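Local coordinates for putative hydrogenase expression/formation protein hupG (Rhodopseudomonas palustris, PDB 2QSI), which is of unknown function but, as a thioredoxin-like member of the HupG/HyaE family, probably assists in the expression or maturation of hydrogenase, at residues Ala71-Ala74 / Ala75-Arg79. Sequence-based numbering, arbitrary orientation.
Sequences AEVA and AEAER
V73, the last residue of strand 68-73, meets A77, four residues on: its CG1 lies 3.8 Å from A77 CB. That methyl is anti to the V73 backbone N (chi1 179°), which carries it forward to the turn, where it also comes within 4.0 Å of E78 N. A77 CB sits 4.3 Å from A74 CB as well, so the buried A77 methyl has apolar neighbours at two successive positions.

A77 N donates to A74 O at 2.9 Å, closing a type I beta turn over A74-A77. The N-H...O angle of 134° and a donor 58° out of the carbonyl plane describe a bent bond approaching from above that plane. E78 CG packs 3.5 Å from the same A74 O, and beyond CG the chain runs extended to its carboxylate. There a water donates both to E78 OE2, at 2.8 Å, and to V73 O, at 2.7 Å, bridging the end of the strand to the E78 side chain. E78 OE1 hydrogen-bonds a bound dithiothreitol, probably from the crystallisation liquor.

With V73 backbone-bonded to F39 of the neighbouring parallel strand, this compact turn is the strand-to-helix connection of a thioredoxin-like alpha/beta fold, placing E78 at the dithiothreitol pocket.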
ATOM      1  N   ALA A  71       0.556 -13.367  -8.701  1.00 10.89           N
ATOM      2  CA  ALA A  71      -0.376 -13.169  -9.796  1.00 11.73           C
ATOM      3  C   ALA A  71       0.403 -12.750 -11.042  1.00 11.88           C
ATOM      4  O   ALA A  71       1.351 -11.969 -10.973  1.00 11.43           O
ATOM      5  CB  ALA A  71      -1.406 -12.098  -9.480  1.00 13.31           C
ATOM      6  N   GLU A  72      -0.057 -13.249 -12.184  1.00 11.59           N
ATOM      7  CA  GLU A  72       0.475 -12.873 -13.494  1.00 12.20           C
ATOM      8  C   GLU A  72      -0.348 -11.706 -14.008  1.00 10.86           C
ATOM      9  O   GLU A  72      -1.567 -11.682 -13.841  1.00 12.81           O
ATOM     10  CB  GLU A  72       0.398 -14.039 -14.477  1.00 11.64           C
ATOM     11  CG  GLU A  72       0.942 -13.683 -15.853  1.00 11.75           C
ATOM     12  CD  GLU A  72       1.112 -14.852 -16.778  1.00 12.61           C
ATOM     13  OE1 GLU A  72       1.321 -16.002 -16.299  1.00 14.78           O
ATOM     14  OE2 GLU A  72       1.085 -14.612 -18.009  1.00 13.79           O
ATOM     15  N   VAL A  73       0.331 -10.739 -14.601  1.00 11.27           N
ATOM     16  CA  VAL A  73      -0.292  -9.570 -15.190  1.00 12.56           C
ATOM     17  C   VAL A  73      -0.794  -9.894 -16.600  1.00 12.80           C
ATOM     18  O   VAL A  73      -0.035 -10.370 -17.456  1.00 13.25           O
ATOM     19  CB  VAL A  73       0.696  -8.370 -15.186  1.00 12.54           C
ATOM     20  CG1 VAL A  73       0.089  -7.136 -15.817  1.00 13.40           C
ATOM     21  CG2 VAL A  73       1.113  -8.041 -13.720  1.00 11.81           C
ATOM     22  N   ALA A  74      -2.082  -9.652 -16.821  1.00 13.78           N
ATOM     23  CA  ALA A  74      -2.699  -9.784 -18.167  1.00 14.10           C
ATOM     24  C   ALA A  74      -1.946  -8.907 -19.209  1.00 14.83           C
ATOM     25  O   ALA A  74      -1.426  -7.819 -18.903  1.00 13.69           O
ATOM     26  CB  ALA A  74      -4.226  -9.442 -18.098  1.00 14.26           C
ATOM     27  N   ALA A  75      -1.845  -9.403 -20.433  1.00 15.49           N
ATOM     28  CA  ALA A  75      -1.016  -8.736 -21.453  1.00 16.38           C
ATOM     29  C   ALA A  75      -1.434  -7.270 -21.687  1.00 16.91           C
ATOM     30  O   ALA A  75      -0.603  -6.370 -21.781  1.00 16.28           O
ATOM     31  CB  ALA A  75      -1.091  -9.513 -22.764  1.00 16.40           C
ATOM     32  N   GLU A  76      -2.730  -7.033 -21.752  1.00 17.92           N
ATOM     33  CA  GLU A  76      -3.243  -5.674 -22.012  1.00 19.03           C
ATOM     34  C   GLU A  76      -3.005  -4.730 -20.825  1.00 19.46           C
ATOM     35  O   GLU A  76      -2.973  -3.500 -21.006  1.00 18.37           O
ATOM     36  CB  GLU A  76      -4.727  -5.674 -22.430  1.00 20.24           C
ATOM     37  CG  GLU A  76      -5.597  -6.762 -21.838  1.00 25.19           C
ATOM     38  CD  GLU A  76      -5.322  -8.133 -22.486  1.00 28.44           C
ATOM     39  OE1 GLU A  76      -4.703  -8.970 -21.811  1.00 29.35           O
ATOM     40  OE2 GLU A  76      -5.678  -8.358 -23.678  1.00 32.91           O
ATOM     41  N   ALA A  77      -2.796  -5.312 -19.630  1.00 19.48           N
ATOM     42  CA  ALA A  77      -2.535  -4.566 -18.386  1.00 20.16           C
ATOM     43  C   ALA A  77      -1.067  -4.189 -18.177  1.00 20.95           C
ATOM     44  O   ALA A  77      -0.738  -3.379 -17.284  1.00 20.33           O
ATOM     45  CB  ALA A  77      -3.009  -5.378 -17.203  1.00 19.78           C
ATOM     46  N   GLU A  78      -0.188  -4.781 -18.981  1.00 20.47           N
ATOM     47  CA  GLU A  78       1.243  -4.612 -18.799  1.00 20.99           C
ATOM     48  C   GLU A  78       1.686  -3.152 -18.775  1.00 21.11           C
ATOM     49  O   GLU A  78       2.367  -2.745 -17.857  1.00 20.86           O
ATOM     50  CB  GLU A  78       2.030  -5.387 -19.846  1.00 20.67           C
ATOM     51  CG  GLU A  78       1.912  -6.880 -19.648  1.00 20.68           C
ATOM     52  CD  GLU A  78       2.456  -7.697 -20.779  1.00 21.09           C
ATOM     53  OE1 GLU A  78       2.844  -7.130 -21.838  1.00 22.04           O
ATOM     54  OE2 GLU A  78       2.471  -8.926 -20.617  1.00 17.62           O
ATOM     55  N   ARG A  79       1.309  -2.369 -19.776  1.00 22.47           N
ATOM     56  CA  ARG A  79       1.842  -1.020 -19.882  1.00 22.69           C
ATOM     57  C   ARG A  79       1.492  -0.193 -18.647  1.00 21.53           C
ATOM     58  O   ARG A  79       2.365   0.432 -18.028  1.00 21.54           O
ATOM     59  CB  ARG A  79       1.331  -0.344 -21.151  1.00 22.92           C
ATOM     60  CG  ARG A  79       2.038   0.985 -21.447  1.00 24.15           C
ATOM     61  CD  ARG A  79       2.223   1.211 -22.949  1.00 27.64           C
ATOM     62  NE  ARG A  79       3.051   0.143 -23.551  1.00 33.30           N
ATOM     63  CZ  ARG A  79       2.607  -0.943 -24.194  1.00 35.49           C
ATOM     64  NH1 ARG A  79       1.302  -1.177 -24.361  1.00 38.29           N
ATOM     65  NH2 ARG A  79       3.483  -1.816 -24.691  1.00 35.72           N
TER
HETATM   66  O   HOH W   1       2.607 -10.058 -18.107  1.00 16.61           O